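Side-chain contacts in AT-less polyketide synthase (Streptomyces platensis subsp. rosaceus, PDB 4TKT), which probably catalyses decarboxylative carbon-carbon bond formation, as a ketosynthase domain of the polyketide synthase that assembles isomigrastatin: residues A[516-519]-A[520-524]; A[533-536]-A[537-540]. All blocks are in the same frame, centred on the assembly; numbering follows the deposited sequence.

Interaction 1 (A[516-519]-A[520-524]); sequences STLP and ALVDA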
ATOM      1  N   SER A 516     -31.858 -10.340   1.227  1.00 48.46           N
ATOM      2  CA  SER A 516     -32.399  -9.159   0.562  1.00 45.66           C
ATOM      3  C   SER A 516     -32.249  -7.914   1.433  1.00 51.09           C
ATOM      4  O   SER A 516     -32.395  -6.791   0.952  1.00 56.75           O
ATOM      5  CB  SER A 516     -33.869  -9.374   0.191  1.00 46.29           C
ATOM      6  OG  SER A 516     -34.662  -9.616   1.339  1.00 51.08           O
ATOM      7  N   THR A 517     -31.952  -8.116   2.715  1.00 52.09           N
ATOM      8  CA  THR A 517     -31.710  -7.002   3.628  1.00 51.20           C
ATOM      9  C   THR A 517     -30.374  -7.162   4.343  1.00 49.14           C
ATOM     10  O   THR A 517     -29.930  -8.279   4.607  1.00 43.59           O
ATOM     11  CB  THR A 517     -32.818  -6.868   4.690  1.00 51.51           C
ATOM     12  OG1 THR A 517     -32.683  -7.913   5.660  1.00 49.23           O
ATOM     13  CG2 THR A 517     -34.199  -6.934   4.048  1.00 46.52           C
ATOM     14  N   LEU A 518     -29.741  -6.037   4.660  1.00 50.10           N
ATOM     15  CA  LEU A 518     -28.448  -6.045   5.338  1.00 47.11           C
ATOM     16  C   LEU A 518     -28.479  -6.648   6.751  1.00 43.65           C
ATOM     17  O   LEU A 518     -27.570  -7.395   7.108  1.00 51.43           O
ATOM     18  CB  LEU A 518     -27.876  -4.627   5.399  1.00 47.74           C
ATOM     19  CG  LEU A 518     -26.446  -4.537   5.937  1.00 45.11           C
ATOM     20  CD1 LEU A 518     -25.490  -5.296   5.031  1.00 42.35           C
ATOM     21  CD2 LEU A 518     -26.015  -3.089   6.091  1.00 44.05           C
ATOM     22  N   PRO A 519     -29.505  -6.323   7.567  1.00 46.70           N
ATOM     23  CA  PRO A 519     -29.513  -6.951   8.895  1.00 44.19           C
ATOM     24  C   PRO A 519     -29.631  -8.472   8.843  1.00 45.63           C
ATOM     25  O   PRO A 519     -29.158  -9.149   9.756  1.00 43.98           O
ATOM     26  CB  PRO A 519     -30.748  -6.338   9.563  1.00 46.76           C
ATOM     27  CG  PRO A 519     -30.935  -5.041   8.877  1.00 46.54           C
ATOM     28  CD  PRO A 519     -30.566  -5.306   7.451  1.00 48.25           C
ATOM     29  N   ALA A 520     -30.255  -8.995   7.792  1.00 48.35           N
ATOM     30  CA  ALA A 520     -30.369 -10.438   7.614  1.00 43.06           C
ATOM     31  C   ALA A 520     -29.014 -11.038   7.261  1.00 51.29           C
ATOM     32  O   ALA A 520     -28.661 -12.117   7.739  1.00 50.57           O
ATOM     33  CB  ALA A 520     -31.389 -10.766   6.539  1.00 43.80           C
ATOM     34  N   LEU A 521     -28.260 -10.334   6.423  1.00 49.00           N
ATOM     35  CA  LEU A 521     -26.928 -10.780   6.035  1.00 47.76           C
ATOM     36  C   LEU A 521     -25.994 -10.807   7.240  1.00 39.73           C
ATOM     37  O   LEU A 521     -25.234 -11.756   7.421  1.00 40.90           O
ATOM     38  CB  LEU A 521     -26.355  -9.881   4.940  1.00 47.53           C
ATOM     39  CG  LEU A 521     -24.921 -10.192   4.498  1.00 45.31           C
ATOM     40  CD1 LEU A 521     -24.780 -11.643   4.069  1.00 46.80           C
ATOM     41  CD2 LEU A 521     -24.494  -9.263   3.377  1.00 39.85           C
ATOM     42  N   VAL A 522     -26.064  -9.763   8.064  1.00 43.90           N
ATOM     43  CA  VAL A 522     -25.266  -9.689   9.282  1.00 46.32           C
ATOM     44  C   VAL A 522     -25.574 -10.865  10.209  1.00 49.36           C
ATOM     45  O   VAL A 522     -24.665 -11.459  10.789  1.00 52.44           O
ATOM     46  CB  VAL A 522     -25.507  -8.359  10.032  1.00 44.96           C
ATOM     47  CG1 VAL A 522     -24.761  -8.345  11.360  1.00 40.16           C
ATOM     48  CG2 VAL A 522     -25.080  -7.184   9.172  1.00 40.78           C
ATOM     49  N   ASP A 523     -26.853 -11.206  10.333  1.00 49.77           N
ATOM     50  CA  ASP A 523     -27.266 -12.336  11.161  1.00 50.79           C
ATOM     51  C   ASP A 523     -26.685 -13.647  10.650  1.00 41.17           C
ATOM     52  O   ASP A 523     -26.232 -14.479  11.434  1.00 39.30           O
ATOM     53  CB  ASP A 523     -28.791 -12.445  11.221  1.00 64.49           C
ATOM     54  CG  ASP A 523     -29.422 -11.366  12.076  1.00 75.84           C
ATOM     55  OD1 ASP A 523     -28.675 -10.626  12.752  1.00 78.31           O
ATOM     56  OD2 ASP A 523     -30.668 -11.270  12.081  1.00 81.01           O
ATOM     57  N   ALA A 524     -26.710 -13.828   9.334  1.00 39.11           N
ATOM     58  CA  ALA A 524     -26.190 -15.045   8.724  1.00 38.42           C
ATOM     59  C   ALA A 524     -24.682 -15.144   8.919  1.00 42.08           C
ATOM     60  O   ALA A 524     -24.158 -16.213   9.232  1.00 44.26           O
ATOM     61  CB  ALA A 524     -26.542 -15.091   7.247  1.00 45.78           C
TER
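Thr517 and Leu521 meet through the backbone where the chain turns into the helix 518-530: Leu521 N gives a hydrogen bond to Thr517 O, 3.2 Å away. The next two bonds repeat the four-residue step. Val522 N reaches Leu518 O at 3.0 Å and is nearly straight, with an N-H...O angle of 167°, and Asp523 N hydrogen-bonds Pro519 O. Thr517 is the N-cap. Its OG1 lies between its own backbone N and carbonyl carbon (chi1 74°), which turns the hydroxyl over the first turn, where it accepts a weak bond of 3.4 Å from Ala520 N. The same amide also makes a weak bond to Thr517 O, so two oxygens of one residue share an N-H that has no earlier helical carbonyl to pair with. Ala520 CB sits 3.3 Å from Thr517 OG1, and alanine's side chain ends there, adding no further bulk beside the capping hydroxyl. Pro519 has no amide hydrogen, and none is called for in the first turn, where backbone N-H groups have no helical carbonyl one turn back; its rigid ring also favours the helical phi angle. Leu518 and Val522 stand one turn apart on the same flank, and Leu518 CG packs 4.4 Å from Val522 CG2. Leu518 CD1 comes equally near Leu521 CD2. Beyond this pair of segments, Leu521 rests on Val513 and Val515 of the preceding strand, while Ser490 OG bonds to Leu518 N. A threonine N-cap with proline in the first turn marks the start of the helix that packs on the small antiparallel sheet of the linker region.

Interaction 2 (A[533-536]-A[537-540]); sequences GLPA and GAYF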
ATOM      1  N   GLY A 533     -26.468 -22.141  14.349  1.00 43.06           N
ATOM      2  CA  GLY A 533     -27.399 -22.552  13.313  1.00 43.45           C
ATOM      3  C   GLY A 533     -27.571 -21.533  12.206  1.00 41.41           C
ATOM      4  O   GLY A 533     -27.732 -20.338  12.462  1.00 40.46           O
ATOM      5  N   LEU A 534     -27.538 -22.011  10.966  1.00 41.29           N
ATOM      6  CA  LEU A 534     -27.690 -21.144   9.803  1.00 44.47           C
ATOM      7  C   LEU A 534     -29.147 -21.040   9.369  1.00 43.25           C
ATOM      8  O   LEU A 534     -29.903 -22.004   9.478  1.00 44.33           O
ATOM      9  CB  LEU A 534     -26.834 -21.657   8.644  1.00 46.14           C
ATOM     10  CG  LEU A 534     -25.322 -21.636   8.870  1.00 48.95           C
ATOM     11  CD1 LEU A 534     -24.594 -22.112   7.624  1.00 49.79           C
ATOM     12  CD2 LEU A 534     -24.857 -20.243   9.272  1.00 47.24           C
ATOM     13  N   PRO A 535     -29.547 -19.862   8.868  1.00 39.68           N
ATOM     14  CA  PRO A 535     -30.910 -19.671   8.365  1.00 40.62           C
ATOM     15  C   PRO A 535     -31.172 -20.508   7.115  1.00 52.13           C
ATOM     16  O   PRO A 535     -30.260 -21.161   6.606  1.00 56.30           O
ATOM     17  CB  PRO A 535     -30.962 -18.175   8.050  1.00 40.92           C
ATOM     18  CG  PRO A 535     -29.544 -17.796   7.806  1.00 40.04           C
ATOM     19  CD  PRO A 535     -28.739 -18.637   8.747  1.00 39.33           C
ATOM     20  N   ALA A 536     -32.410 -20.486   6.634  0.59 49.22           N
ATOM     21  CA  ALA A 536     -32.738 -21.122   5.368  0.59 42.07           C
ATOM     22  C   ALA A 536     -32.161 -20.292   4.229  0.59 45.97           C
ATOM     23  O   ALA A 536     -32.150 -19.061   4.291  0.59 42.14           O
ATOM     24  CB  ALA A 536     -34.241 -21.278   5.214  0.59 43.17           C
ATOM     25  N   GLY A 537     -31.672 -20.968   3.195  0.59 41.82           N
ATOM     26  CA  GLY A 537     -31.056 -20.289   2.072  0.59 41.79           C
ATOM     27  C   GLY A 537     -29.575 -20.054   2.293  0.59 43.97           C
ATOM     28  O   GLY A 537     -28.890 -19.508   1.429  0.59 42.65           O
ATOM     29  N   ALA A 538     -29.078 -20.460   3.457  1.00 43.68           N
ATOM     30  CA  ALA A 538     -27.654 -20.346   3.753  1.00 41.79           C
ATOM     31  C   ALA A 538     -27.009 -21.725   3.726  1.00 42.48           C
ATOM     32  O   ALA A 538     -27.610 -22.705   4.164  1.00 51.35           O
ATOM     33  CB  ALA A 538     -27.434 -19.676   5.099  1.00 41.78           C
ATOM     34  N   TYR A 539     -25.790 -21.802   3.205  1.00 37.96           N
ATOM     35  CA  TYR A 539     -25.125 -23.088   3.021  1.00 37.65           C
ATOM     36  C   TYR A 539     -23.649 -23.012   3.395  1.00 45.44           C
ATOM     37  O   TYR A 539     -22.964 -22.041   3.074  1.00 36.40           O
ATOM     38  CB  TYR A 539     -25.286 -23.561   1.574  1.00 38.17           C
ATOM     39  CG  TYR A 539     -26.702 -23.432   1.055  1.00 39.17           C
ATOM     40  CD1 TYR A 539     -27.653 -24.406   1.324  1.00 39.72           C
ATOM     41  CD2 TYR A 539     -27.090 -22.328   0.306  1.00 39.64           C
ATOM     42  CE1 TYR A 539     -28.951 -24.288   0.857  1.00 49.77           C
ATOM     43  CE2 TYR A 539     -28.382 -22.202  -0.166  1.00 49.02           C
ATOM     44  CZ  TYR A 539     -29.309 -23.184   0.114  1.00 49.85           C
ATOM     45  OH  TYR A 539     -30.596 -23.057  -0.355  1.00 53.78           O
ATOM     46  N   PHE A 540     -23.170 -24.047   4.076  1.00 46.72           N
ATOM     47  CA  PHE A 540     -21.808 -24.074   4.592  1.00 46.39           C
ATOM     48  C   PHE A 540     -21.110 -25.381   4.228  1.00 47.87           C
ATOM     49  O   PHE A 540     -21.725 -26.446   4.229  1.00 48.69           O
ATOM     50  CB  PHE A 540     -21.815 -23.881   6.112  1.00 44.11           C
ATOM     51  CG  PHE A 540     -20.447 -23.824   6.728  1.00 46.70           C
ATOM     52  CD1 PHE A 540     -19.805 -22.611   6.902  1.00 51.29           C
ATOM     53  CD2 PHE A 540     -19.808 -24.981   7.146  1.00 47.69           C
ATOM     54  CE1 PHE A 540     -18.551 -22.553   7.473  1.00 55.73           C
ATOM     55  CE2 PHE A 540     -18.551 -24.929   7.714  1.00 52.72           C
ATOM     56  CZ  PHE A 540     -17.922 -23.714   7.879  1.00 55.12           C
TER
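Pro535 and Ala538 face each other across a type II beta turn, closed by a weak hydrogen bond from Ala538 N to Pro535 O at 3.4 Å. The turn brings the chain from the loop after helix 518-530 into the edge strand 538-541 of a three-stranded antiparallel sheet. Proline fits the first position, where the ring restrains phi near -66°, compatible with the extended chain entering the turn. Gly537 occupies the third; in the conformer described it has a positive phi of 88°, which glycine, having no CB, adopts readily. The turn also brings apolar groups together. The proline ring presents CG to Ala538 CB at 3.9 Å, and Leu534 CB approaches the same methyl at 4.1 Å, so the small alanine is touched by both residues. Leu534 reaches further along the strand: its CG lies anti to the carbonyl carbon (chi1 -64°), and the outstretched branch ends with CD1 against Phe540. The two side chains cross at about a right angle, and the aromatic ring leads away from the leucine.

A second shell positions these groups. Backbone hydrogen bonds join Gly537 to Ala514 and Tyr539 to Ala512, fixing the new strand beside 509-515, while Ala538 leans on Val513 of that neighbour. Leu534 also packs on Ala527 and Cys528 of the helix, and Phe540 makes a cation-pi contact with Arg473. Tyr539, alternating to the other face of the sheet, meets Ala573, Glu577 and Thr580 of helix 573-580. Across the turn, the leucine meets the phenylalanine at the ring's stem: Leu534 CD1 lies 3.6 Å from Phe540 CB.

In the fold
Running from the N terminus, strand 509-515 leads directly into interaction 1, where 516-524 runs from the cap into the first turns of helix 518-530. The helix then ends, and a short loop delivers the chain to interaction 2, whose turn at 535-538 opens strand 538-541 alongside 509-515. The two contacts lie in series, neither enclosing nor crossing the other: interaction 1 starts the helix, while interaction 2 closes one beta turn. They nevertheless touch, their centres about 12 Å apart: Ala524 CB of the helix packs 4.1 Å from Pro535 CG. Together they mark the start and the return of a strand-helix-strand passage whose two strands lie antiparallel side by side, tying helix to sheet.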